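Local coordinates for protein sugar-binding transcriptional regulator, LacI family (Enterococcus faecalis, PDB 3CS3) that probably represses transcription by binding DNA, its periplasmic-binding-protein-like region being expected to sense a sugar effector, as in other LacI-family regulators, at residues 74-78 and 79-83; 228-232 and 233-237; 130-133 and 134-138; 109-112 and 113-117; 155-159 and 160-164. All coordinates share one frame; numbering follows the deposited sequence.

Interaction 1: 74-78 and 79-83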
# COMPACT_ATOMS: atom_id res chain seq x y z
N GLU A 74 14.50 18.90 12.62
CA GLU A 74 15.53 19.46 13.50
C GLU A 74 15.05 19.71 14.94
O GLU A 74 15.76 19.37 15.89
CB GLU A 74 16.12 20.75 12.91
CG GLU A 74 17.47 20.56 12.20
CD GLU A 74 17.43 20.83 10.71
OE1 GLU A 74 16.42 21.37 10.22
OE2 GLU A 74 18.43 20.52 10.02
N LYS A 75 13.85 20.28 15.09
CA LYS A 75 13.25 20.56 16.40
C LYS A 75 12.98 19.29 17.21
O LYS A 75 13.12 19.28 18.44
CB LYS A 75 11.93 21.32 16.25
CG LYS A 75 12.07 22.81 15.99
CD LYS A 75 10.70 23.46 15.88
CE LYS A 75 10.81 24.95 15.59
NZ LYS A 75 9.47 25.58 15.45
N PHE A 76 12.60 18.22 16.51
CA PHE A 76 12.38 16.91 17.12
C PHE A 76 13.71 16.26 17.50
O PHE A 76 13.77 15.50 18.47
CB PHE A 76 11.56 16.03 16.17
CG PHE A 76 11.04 14.76 16.80
CD1 PHE A 76 10.26 14.80 17.95
CD2 PHE A 76 11.31 13.53 16.21
CE1 PHE A 76 9.77 13.62 18.51
CE2 PHE A 76 10.83 12.35 16.77
CZ PHE A 76 10.06 12.39 17.92
N ALA A 77 14.76 16.58 16.75
CA ALA A 77 16.11 16.05 17.01
C ALA A 77 16.78 16.71 18.22
O ALA A 77 17.50 16.05 18.98
CB ALA A 77 16.99 16.18 15.77
N GLU A 78 16.53 18.01 18.39
CA GLU A 78 17.11 18.79 19.49
C GLU A 78 16.49 18.47 20.85
O GLU A 78 17.10 18.73 21.89
CB GLU A 78 17.00 20.29 19.19
CG GLU A 78 17.97 20.77 18.11
CD GLU A 78 17.46 22.00 17.36
OE1 GLU A 78 16.42 22.56 17.74
OE2 GLU A 78 18.12 22.39 16.37
N ARG A 79 15.28 17.90 20.84
CA ARG A 79 14.62 17.43 22.06
C ARG A 79 15.01 16.00 22.45
O ARG A 79 14.27 15.32 23.18
CB ARG A 79 13.10 17.56 21.94
CG ARG A 79 12.57 18.98 22.13
CD ARG A 79 11.06 18.99 22.33
NE ARG A 79 10.33 18.67 21.11
CZ ARG A 79 9.95 19.56 20.20
NH1 ARG A 79 10.22 20.85 20.36
NH2 ARG A 79 9.28 19.16 19.12
N GLY A 80 16.16 15.53 21.96
CA GLY A 80 16.72 14.24 22.36
C GLY A 80 16.35 13.03 21.53
O GLY A 80 16.90 11.94 21.75
N HIS A 81 15.43 13.19 20.58
CA HIS A 81 15.00 12.08 19.73
C HIS A 81 15.94 11.86 18.55
O HIS A 81 16.38 12.82 17.91
CB HIS A 81 13.58 12.29 19.21
CG HIS A 81 12.55 12.35 20.28
ND1 HIS A 81 12.13 13.53 20.85
CD2 HIS A 81 11.83 11.37 20.89
CE1 HIS A 81 11.20 13.29 21.75
NE2 HIS A 81 11.00 11.98 21.80
N SER A 82 16.24 10.59 18.27
CA SER A 82 17.08 10.22 17.14
C SER A 82 16.24 10.06 15.88
O SER A 82 15.13 9.53 15.94
CB SER A 82 17.81 8.92 17.45
OG SER A 82 18.79 9.14 18.44
N ILE A 83 16.77 10.51 14.74
CA ILE A 83 16.03 10.45 13.48
C ILE A 83 16.87 9.90 12.32
O ILE A 83 18.02 10.28 12.14
CB ILE A 83 15.44 11.85 13.10
CG1 ILE A 83 14.47 12.34 14.17
CG2 ILE A 83 14.68 11.77 11.78
CD1 ILE A 83 14.37 13.82 14.27
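The rings of Phe76 and His81 lie nearly flat on each other in an offset stack, planes 11° apart and centroids 4.1 Å apart. His81 CG sits over one face of the Phe76 ring toward its rim, while Phe76 CE1 lies over a face of the imidazole. At the edge of the imidazole, in its plane, is the carbonyl oxygen Phe76 O. His81 CB joins the same ring by a CH-pi contact, 3.8 Å from the Phe76 centroid and over the face. Phe76 CG stands anti to its own nitrogen (chi1 -169°), which swings the phenyl group under the returning chain. A second flat group, the Arg79 guanidinium, has Lys75 O over the centre of one face, with Arg79 CZ 3.6 Å from that oxygen. Ile83 adds its terminal methyl: CD1 lies 3.6 Å from Phe76 CD2 and 3.8 Å from Ala77 CB. The backbone reverses at Gly80, whose positive phi suits glycine; a weak hydrogen bond from Gly80 N to Ala77 O and a CA-H...O contact from Ala77 CA to His81 O close the turn. His81 NE2 is hydrogen-bonded to Glu55 O, which fixes the far side of the imidazole. The turn carries helix 70-78 into strand 82-85, the second half of the beta-alpha-beta unit that starts at strand 60-64, whose Ala61 touches Phe76 and Ile63 touches Ile83.

Interaction 2: 228-232 and 233-237. With SO4 (sulfate ion), chain D.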
# COMPACT_ATOMS: atom_id res chain seq x y z
N ILE A 228 14.00 1.00 -12.58
CA ILE A 228 15.20 0.98 -11.76
C ILE A 228 14.88 0.31 -10.42
O ILE A 228 14.01 0.75 -9.68
CB ILE A 228 15.76 2.40 -11.53
CG1 ILE A 228 15.98 3.14 -12.87
CG2 ILE A 228 17.02 2.35 -10.69
CD1 ILE A 228 17.10 2.57 -13.76
N ALA A 229 15.60 -0.77 -10.14
CA ALA A 229 15.33 -1.61 -8.98
C ALA A 229 16.38 -1.43 -7.91
O ALA A 229 17.53 -1.14 -8.19
CB ALA A 229 15.29 -3.05 -9.39
N TYR A 230 15.94 -1.60 -6.66
CA TYR A 230 16.82 -1.63 -5.50
C TYR A 230 16.17 -2.56 -4.48
O TYR A 230 14.98 -2.90 -4.60
CB TYR A 230 17.02 -0.21 -4.95
CG TYR A 230 15.74 0.59 -4.79
CD1 TYR A 230 15.31 1.47 -5.79
CD2 TYR A 230 14.95 0.48 -3.64
CE1 TYR A 230 14.12 2.20 -5.66
CE2 TYR A 230 13.77 1.20 -3.49
CZ TYR A 230 13.37 2.06 -4.50
OH TYR A 230 12.20 2.77 -4.34
N SER A 231 16.93 -3.00 -3.48
CA SER A 231 16.36 -3.81 -2.42
C SER A 231 15.61 -2.94 -1.41
O SER A 231 16.23 -2.20 -0.63
CB SER A 231 17.45 -4.62 -1.71
OG SER A 231 16.87 -5.59 -0.85
N LYS A 232 14.28 -3.02 -1.44
CA LYS A 232 13.44 -2.27 -0.49
C LYS A 232 13.53 -2.84 0.93
O LYS A 232 13.47 -2.08 1.90
CB LYS A 232 11.98 -2.24 -0.93
CG LYS A 232 11.72 -1.66 -2.30
CD LYS A 232 11.48 -2.78 -3.29
CE LYS A 232 10.39 -2.44 -4.27
NZ LYS A 232 10.40 -3.42 -5.38
N HIS A 233 13.66 -4.16 1.03
CA HIS A 233 13.82 -4.85 2.31
C HIS A 233 15.07 -4.36 3.04
O HIS A 233 15.04 -4.11 4.24
CB HIS A 233 13.92 -6.37 2.12
CG HIS A 233 12.61 -7.05 1.86
ND1 HIS A 233 11.50 -6.86 2.65
CD2 HIS A 233 12.25 -7.96 0.92
CE1 HIS A 233 10.50 -7.59 2.19
NE2 HIS A 233 10.93 -8.27 1.14
N ARG A 234 16.17 -4.23 2.29
CA ARG A 234 17.45 -3.80 2.86
C ARG A 234 17.45 -2.32 3.22
O ARG A 234 18.06 -1.93 4.21
CB ARG A 234 18.61 -4.13 1.93
CG ARG A 234 18.86 -5.62 1.79
CD ARG A 234 20.09 -5.89 0.95
NE ARG A 234 20.11 -7.24 0.41
CZ ARG A 234 21.20 -7.84 -0.07
NH1 ARG A 234 22.37 -7.20 -0.08
NH2 ARG A 234 21.12 -9.07 -0.55
N TRP A 235 16.77 -1.51 2.41
CA TRP A 235 16.59 -0.09 2.70
C TRP A 235 15.97 0.07 4.10
O TRP A 235 16.51 0.79 4.94
CB TRP A 235 15.71 0.55 1.62
CG TRP A 235 15.66 2.06 1.61
CD1 TRP A 235 16.46 2.93 2.30
CD2 TRP A 235 14.78 2.87 0.81
NE1 TRP A 235 16.11 4.23 1.99
CE2 TRP A 235 15.09 4.22 1.08
CE3 TRP A 235 13.76 2.58 -0.11
CZ2 TRP A 235 14.40 5.28 0.48
CZ3 TRP A 235 13.07 3.63 -0.70
CH2 TRP A 235 13.40 4.97 -0.41
N GLY A 236 14.89 -0.67 4.35
CA GLY A 236 14.27 -0.75 5.67
C GLY A 236 15.11 -1.36 6.78
O GLY A 236 15.08 -0.89 7.91
N MET A 237 15.85 -2.42 6.45
CA MET A 237 16.71 -3.11 7.40
C MET A 237 17.85 -2.21 7.89
O MET A 237 18.09 -2.11 9.10
CB MET A 237 17.30 -4.38 6.77
CG MET A 237 17.80 -5.41 7.78
SD MET A 237 16.59 -6.71 8.14
CE MET A 237 17.09 -7.95 6.95
S SO4 D . 12.95 -6.46 -2.30
O1 SO4 D . 13.17 -7.90 -2.35
O2 SO4 D . 13.85 -5.88 -1.32
O3 SO4 D . 13.22 -5.88 -3.62
O4 SO4 D . 11.56 -6.18 -1.92
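Lys232, Ser231 and Trp235 carry this helix start, where a sulfate ion lies at the first turn of helix 232-247. Ser231 is the N-cap: its OG, placed anti to the backbone nitrogen (chi1 -169°), accepts a weak bond from Arg234 N at 3.5 Å. Ser231 O receives Trp235 N, and Lys232 O receives Gly236 N at 3.2 Å in a nearly straight bond (172°). The sulfate, probably from the crystallisation liquor, sits at the amino end of the helix, where backbone N-H groups and the helix dipole would probably favour an anion. His233 N donates to sulfate O2 over 2.9 Å. The backbone nitrogen Lys232 N is also 2.9 Å from sulfate O2. The Lys232 chain bends at chi2 and chi3, bringing CD to 3.6 Å from sulfate O3, while its NZ is hydrogen-bonded to Asn214 O. Trp235 meets Tyr230 with the planes 89° apart, Tyr230 CE2 being 3.7 Å from Trp235 CE3. Both polar ring atoms have partners outside the contact: Tyr230 OH bonds Asp213 OD1 and Trp235 NE1 bonds Val98 O. Residues 228-237 lead from strand 227-229, at the edge of the mixed sheet, into helix 232-247, with Trp235 packed on Leu100 of strand 95-100, Ile257 of strand 255-262 and Leu26 of helix 23-35.

Interaction 3: 130-133 and 134-138. With GOL (glycerol), chain F.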
# COMPACT_ATOMS: atom_id res chain seq x y z
N GLY A 130 11.20 18.18 -3.36
CA GLY A 130 11.63 16.86 -2.90
C GLY A 130 13.00 16.47 -3.44
O GLY A 130 13.23 16.49 -4.65
N TYR A 131 13.88 16.10 -2.52
CA TYR A 131 15.29 15.79 -2.80
C TYR A 131 15.53 14.72 -3.87
O TYR A 131 16.43 14.87 -4.69
CB TYR A 131 16.00 15.41 -1.49
CG TYR A 131 17.37 14.80 -1.62
CD1 TYR A 131 18.50 15.60 -1.76
CD2 TYR A 131 17.55 13.41 -1.56
CE1 TYR A 131 19.77 15.04 -1.87
CE2 TYR A 131 18.81 12.85 -1.67
CZ TYR A 131 19.92 13.67 -1.82
OH TYR A 131 21.17 13.12 -1.93
N ASP A 132 14.74 13.65 -3.83
CA ASP A 132 14.91 12.50 -4.72
C ASP A 132 14.70 12.87 -6.18
O ASP A 132 15.42 12.39 -7.05
CB ASP A 132 13.96 11.37 -4.35
CG ASP A 132 14.47 10.51 -3.19
OD1 ASP A 132 15.56 10.79 -2.64
OD2 ASP A 132 13.77 9.54 -2.85
N SER A 133 13.69 13.71 -6.42
CA SER A 133 13.39 14.22 -7.74
C SER A 133 14.46 15.21 -8.22
O SER A 133 14.86 15.17 -9.38
CB SER A 133 12.00 14.85 -7.76
OG SER A 133 11.62 15.19 -9.08
N GLN A 134 14.92 16.09 -7.31
CA GLN A 134 16.00 17.05 -7.57
C GLN A 134 17.28 16.38 -8.07
O GLN A 134 17.86 16.80 -9.07
CB GLN A 134 16.34 17.85 -6.32
CG GLN A 134 15.32 18.90 -5.92
CD GLN A 134 15.64 19.54 -4.58
OE1 GLN A 134 16.51 19.08 -3.83
NE2 GLN A 134 14.91 20.60 -4.25
N GLU A 135 17.72 15.34 -7.35
CA GLU A 135 18.90 14.56 -7.72
C GLU A 135 18.71 13.84 -9.04
O GLU A 135 19.63 13.81 -9.86
CB GLU A 135 19.20 13.52 -6.64
CG GLU A 135 19.65 14.11 -5.34
CD GLU A 135 21.11 14.48 -5.35
OE1 GLU A 135 21.96 13.55 -5.38
OE2 GLU A 135 21.42 15.69 -5.31
N ARG A 136 17.53 13.25 -9.23
CA ARG A 136 17.19 12.53 -10.46
C ARG A 136 17.16 13.47 -11.65
O ARG A 136 17.64 13.13 -12.72
CB ARG A 136 15.86 11.79 -10.32
CG ARG A 136 15.97 10.42 -9.66
CD ARG A 136 14.61 9.90 -9.19
NE ARG A 136 14.77 9.08 -7.99
CZ ARG A 136 13.78 8.50 -7.32
NH1 ARG A 136 12.51 8.62 -7.72
NH2 ARG A 136 14.06 7.78 -6.24
N LEU A 137 16.62 14.67 -11.43
CA LEU A 137 16.57 15.72 -12.45
C LEU A 137 17.95 16.27 -12.80
O LEU A 137 18.26 16.43 -13.98
CB LEU A 137 15.65 16.85 -12.01
CG LEU A 137 15.06 17.74 -13.09
CD1 LEU A 137 14.41 16.91 -14.18
CD2 LEU A 137 14.06 18.70 -12.47
N ALA A 138 18.78 16.52 -11.79
CA ALA A 138 20.12 17.09 -11.99
C ALA A 138 21.02 16.20 -12.83
O ALA A 138 21.85 16.68 -13.60
CB ALA A 138 20.79 17.39 -10.65
C1 GOL F . 9.55 7.58 -5.20
O1 GOL F . 8.39 6.78 -5.26
C2 GOL F . 10.68 6.75 -4.59
O2 GOL F . 11.74 6.58 -5.51
C3 GOL F . 11.16 7.36 -3.28
O3 GOL F . 11.24 8.77 -3.38
O HOH W 1 21.03 10.97 -4.39
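Glu135 crosses the Tyr131 ring obliquely, one helical turn on, with CG over one face and the carboxylate by the hydroxyl end, its plane only 7° from that of the ring. This is the tight part: Glu135 CG lies 3.8 Å from the centroid of the Tyr131 ring in a CH-pi contact. The chain of Glu135 bends at chi2 (-81°), which carries the carboxylate toward the phenol hydroxyl. The backbone beneath is equally close-knit: Glu135 N donates to Tyr131 O at 3.0 Å, Leu137 N to Ser133 O at 2.7 Å, and Gln134 N to Gly130 O. These i to i+4 bonds build the first turns of helix 131-146, which Gly130 precedes as N-cap. The helix is the connector of the beta-alpha-beta unit between strands 121-125 and 151-155, and Leu137 packs back on Leu123. Asp132 and Arg136, which run alongside each other in one direction, form a looser pair. Their salt bridge is long, Asp132 OD2 to Arg136 NH2 3.8 Å, and because the oxygen lies well out of the guanidinium plane it rests on charge alone. A glycerol molecule, probably from the crystallisation liquor, spans the two: its O3 donates to Asp132 OD2 at 2.7 Å, and its O2 accepts from Arg136 NH2 at 2.7 Å and more weakly from NH1. Asn102 is hydrogen-bonded to both, at Asp132 OD1 and Arg136 NH2. The polar ends of the partly exposed Tyr131 and Glu135 form the solvent side, where a water bridges them, donating to Glu135 OE1 (2.9 Å) and hydrogen-bonded to Tyr131 OH (3.3 Å); Arg103 forms a salt bridge with that same carboxylate oxygen.

Interaction 4: 109-112 and 113-117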
# COMPACT_ATOMS: atom_id res chain seq x y z
N ALA A 109 18.99 4.85 -16.13
CA ALA A 109 17.77 4.98 -16.92
C ALA A 109 17.98 5.84 -18.14
O ALA A 109 17.55 5.49 -19.24
CB ALA A 109 16.65 5.54 -16.08
N ILE A 110 18.65 6.97 -17.95
CA ILE A 110 18.84 7.95 -19.00
C ILE A 110 19.87 7.48 -20.06
O ILE A 110 19.84 7.94 -21.20
CB ILE A 110 19.15 9.35 -18.41
CG1 ILE A 110 18.42 10.44 -19.18
CG2 ILE A 110 20.64 9.59 -18.30
CD1 ILE A 110 16.96 10.59 -18.77
N GLU A 111 20.72 6.54 -19.66
CA GLU A 111 21.68 5.87 -20.53
C GLU A 111 20.96 5.04 -21.59
O GLU A 111 21.47 4.89 -22.70
CB GLU A 111 22.54 4.92 -19.70
CG GLU A 111 23.89 4.56 -20.28
CD GLU A 111 24.74 3.80 -19.28
OE1 GLU A 111 24.39 2.65 -18.94
OE2 GLU A 111 25.77 4.35 -18.83
N GLN A 112 19.79 4.52 -21.23
CA GLN A 112 19.01 3.69 -22.13
C GLN A 112 18.37 4.52 -23.23
O GLN A 112 18.21 4.04 -24.36
CB GLN A 112 17.93 2.93 -21.36
CG GLN A 112 18.45 2.06 -20.23
CD GLN A 112 19.25 0.88 -20.73
OE1 GLN A 112 18.83 0.19 -21.66
NE2 GLN A 112 20.40 0.64 -20.12
N PHE A 113 17.98 5.75 -22.90
CA PHE A 113 17.44 6.68 -23.90
C PHE A 113 18.52 7.12 -24.87
O PHE A 113 18.27 7.22 -26.07
CB PHE A 113 16.78 7.89 -23.24
CG PHE A 113 15.57 7.56 -22.41
CD1 PHE A 113 14.31 7.49 -22.99
CD2 PHE A 113 15.69 7.33 -21.04
CE1 PHE A 113 13.18 7.19 -22.22
CE2 PHE A 113 14.59 7.02 -20.26
CZ PHE A 113 13.33 6.95 -20.85
N VAL A 114 19.73 7.38 -24.35
CA VAL A 114 20.90 7.68 -25.18
C VAL A 114 21.21 6.51 -26.13
O VAL A 114 21.24 6.70 -27.34
CB VAL A 114 22.16 8.02 -24.32
CG1 VAL A 114 23.41 8.10 -25.18
CG2 VAL A 114 21.96 9.33 -23.57
N ASN A 115 21.39 5.31 -25.56
CA ASN A 115 21.76 4.11 -26.32
C ASN A 115 20.80 3.73 -27.45
O ASN A 115 21.20 3.06 -28.41
CB ASN A 115 21.95 2.91 -25.38
CG ASN A 115 23.22 3.02 -24.54
OD1 ASN A 115 23.98 3.98 -24.65
ND2 ASN A 115 23.44 2.03 -23.68
N VAL A 116 19.54 4.16 -27.33
CA VAL A 116 18.52 3.92 -28.34
C VAL A 116 18.42 5.08 -29.36
O VAL A 116 17.75 4.98 -30.39
CB VAL A 116 17.14 3.59 -27.66
CG1 VAL A 116 16.30 4.85 -27.43
CG2 VAL A 116 16.37 2.56 -28.46
N GLY A 117 19.10 6.19 -29.05
CA GLY A 117 19.09 7.37 -29.91
C GLY A 117 17.81 8.18 -29.86
O GLY A 117 17.25 8.53 -30.91
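Asn115 N donates to Glu111 O at 2.9 Å, and Val114 N to Ile110 O at 3.2 Å; both bonds are close to straight, 166° and 164°. Further along, Val116 N reaches Gln112 O only weakly. Gly117, with positive phi, leaves the helical conformation in a Schellman motif that ends helix 102-115, its N bonded to Val114 O at 2.8 Å. Around this backbone frame the side chains pack. With CG anti to the carbonyl carbon (chi1 -64°), Phe113 turns a ring edge to the preceding turn: its CD2 is 3.2 Å from Ala109 O, and Ile110 CA lies at the ring edge, in its plane. Ile110 crosses the same ring at about a right angle, CD1 4.2 Å from Phe113 CD2. Outward from there, Phe113 meets Phe182 of strand 179-183 and Ile210 of strand 207-210, and its ring also meets that of Phe267. Ile110 faces Leu144 of helix 131-146. The chemistry is therefore two-sided: Ala109, Ile110 and Phe113 present an apolar face that seats the helix against the four-stranded parallel sheet and helix 131-146, while Glu111 and Asn115 keep their polar groups on the exposed side.

Interaction 5: 155-159 and 160-164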
# COMPACT_ATOMS: atom_id res chain seq x y z
N GLN A 155 5.89 18.28 -14.38
CA GLN A 155 5.71 18.21 -12.93
C GLN A 155 4.63 17.21 -12.53
O GLN A 155 3.52 17.24 -13.05
CB GLN A 155 5.38 19.60 -12.38
CG GLN A 155 5.57 19.77 -10.88
CD GLN A 155 7.03 19.76 -10.45
OE1 GLN A 155 7.88 20.42 -11.06
NE2 GLN A 155 7.32 19.02 -9.39
N GLY A 156 4.99 16.32 -11.60
CA GLY A 156 4.05 15.39 -10.97
C GLY A 156 4.28 15.43 -9.48
O GLY A 156 4.94 16.33 -8.98
N ASP A 157 3.74 14.45 -8.75
CA ASP A 157 3.84 14.44 -7.29
C ASP A 157 4.11 13.06 -6.69
O ASP A 157 3.81 12.81 -5.52
CB ASP A 157 2.61 15.10 -6.65
CG ASP A 157 1.29 14.50 -7.13
OD1 ASP A 157 1.27 13.33 -7.58
OD2 ASP A 157 0.25 15.19 -7.06
N PHE A 158 4.66 12.17 -7.53
CA PHE A 158 4.95 10.75 -7.22
C PHE A 158 3.72 9.84 -7.17
O PHE A 158 3.86 8.62 -7.07
CB PHE A 158 5.81 10.59 -5.95
CG PHE A 158 7.28 10.86 -6.16
CD1 PHE A 158 7.92 10.50 -7.35
CD2 PHE A 158 8.04 11.43 -5.14
CE1 PHE A 158 9.29 10.74 -7.54
CE2 PHE A 158 9.40 11.68 -5.32
CZ PHE A 158 10.03 11.33 -6.51
N THR A 159 2.52 10.41 -7.25
CA THR A 159 1.29 9.63 -7.19
C THR A 159 0.81 9.30 -8.58
O THR A 159 1.12 10.01 -9.54
CB THR A 159 0.16 10.35 -6.42
OG1 THR A 159 -0.41 11.38 -7.24
CG2 THR A 159 0.67 10.96 -5.11
N GLU A 160 0.03 8.22 -8.68
CA GLU A 160 -0.56 7.75 -9.94
C GLU A 160 -1.50 8.74 -10.68
O GLU A 160 -1.40 8.84 -11.91
CB GLU A 160 -1.21 6.38 -9.71
CG GLU A 160 -1.89 5.75 -10.92
CD GLU A 160 -2.50 4.40 -10.61
OE1 GLU A 160 -1.80 3.53 -10.06
OE2 GLU A 160 -3.69 4.20 -10.93
N PRO A 161 -2.40 9.46 -9.96
CA PRO A 161 -3.19 10.52 -10.62
C PRO A 161 -2.40 11.58 -11.41
O PRO A 161 -2.89 12.04 -12.45
CB PRO A 161 -3.93 11.19 -9.46
CG PRO A 161 -4.06 10.13 -8.45
CD PRO A 161 -2.81 9.31 -8.54
N SER A 162 -1.21 11.95 -10.94
CA SER A 162 -0.37 12.93 -11.64
C SER A 162 0.27 12.35 -12.89
O SER A 162 0.54 13.09 -13.84
CB SER A 162 0.72 13.50 -10.72
OG SER A 162 1.70 12.53 -10.41
N GLY A 163 0.53 11.05 -12.89
CA GLY A 163 1.02 10.35 -14.07
C GLY A 163 -0.04 10.27 -15.15
O GLY A 163 0.27 10.36 -16.35
N TYR A 164 -1.29 10.09 -14.72
CA TYR A 164 -2.45 10.07 -15.61
C TYR A 164 -2.65 11.43 -16.29
O TYR A 164 -2.79 11.50 -17.51
CB TYR A 164 -3.71 9.68 -14.82
CG TYR A 164 -4.95 9.48 -15.68
CD1 TYR A 164 -5.20 8.25 -16.28
CD2 TYR A 164 -5.86 10.52 -15.88
CE1 TYR A 164 -6.33 8.05 -17.07
CE2 TYR A 164 -6.99 10.33 -16.67
CZ TYR A 164 -7.22 9.10 -17.26
OH TYR A 164 -8.33 8.90 -18.04
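Asp157 makes an Asx turn with Thr159 and also meets Ser162, where the loop after strand 151-155 enters helix 160-170. Among the hydrogen bonds, the aspartate oxygen OD1 is the hub. Asp157 OD1 accepts from Thr159 N at 3.2 Å, which closes the Asx turn, and from Thr159 OG1 at 2.6 Å; the two donors reach it from the same face of the carboxylate, N on its anti side and OG1 on its syn side. With Asp157 CG set between the backbone nitrogen and the carbonyl carbon (chi1 53°), the carboxylate folds over the chain that follows. Ser162 OG lies 3.0 Å from Asp157 OD1 and 2.7 Å from Thr159 O, and its single proton could go to either. Backbone bonds are modest here: Ser162 N to Thr159 O is weak, while Tyr164 N to Glu160 O at 3.1 Å begins the regular helical pattern. Van der Waals contacts are few. Pro161 crosses Thr159 at about a right angle, and Gly156 CA passes 3.7 Å from Ser162 OG. Charged and aromatic groups reach other elements. Glu160 OE2 forms a salt bridge with Lys194 of helix 186-196, Tyr164 OH binds Glu198 OE2, and Phe158, at positive phi, turns away from the helix start to meet the ring of Tyr18, its own carbonyl oxygen bound by Asn185 ND2. At the start of the helix, Thr159 OG1 comes within 3.4 Å of Pro161 CD.

Overall arrangement
Interactions 2, 3 and 5 gather around the bound glycerol. Interaction 3 binds it directly through Asp132 and Arg136, with Asp213 and Asn185 as further partners, and the side chains of Tyr230 and Phe158 each come within about 4 Å of a glycerol, consistent with a ligand pocket between two lobes. Interactions 3 and 5 touch, Arg136 NH1 lying 3.9 Å from Phe158 CE1. Interactions 2 and 3 approach to about 5 Å between nearest atoms. Interaction 4 lies outward, touching interaction 2 through Ile228 CD1 and Ala109 N, 3.8 Å apart. Interaction 1 is remote, its centre about 43 Å from that of interaction 4, but it reaches the same mixed sheet as interaction 2.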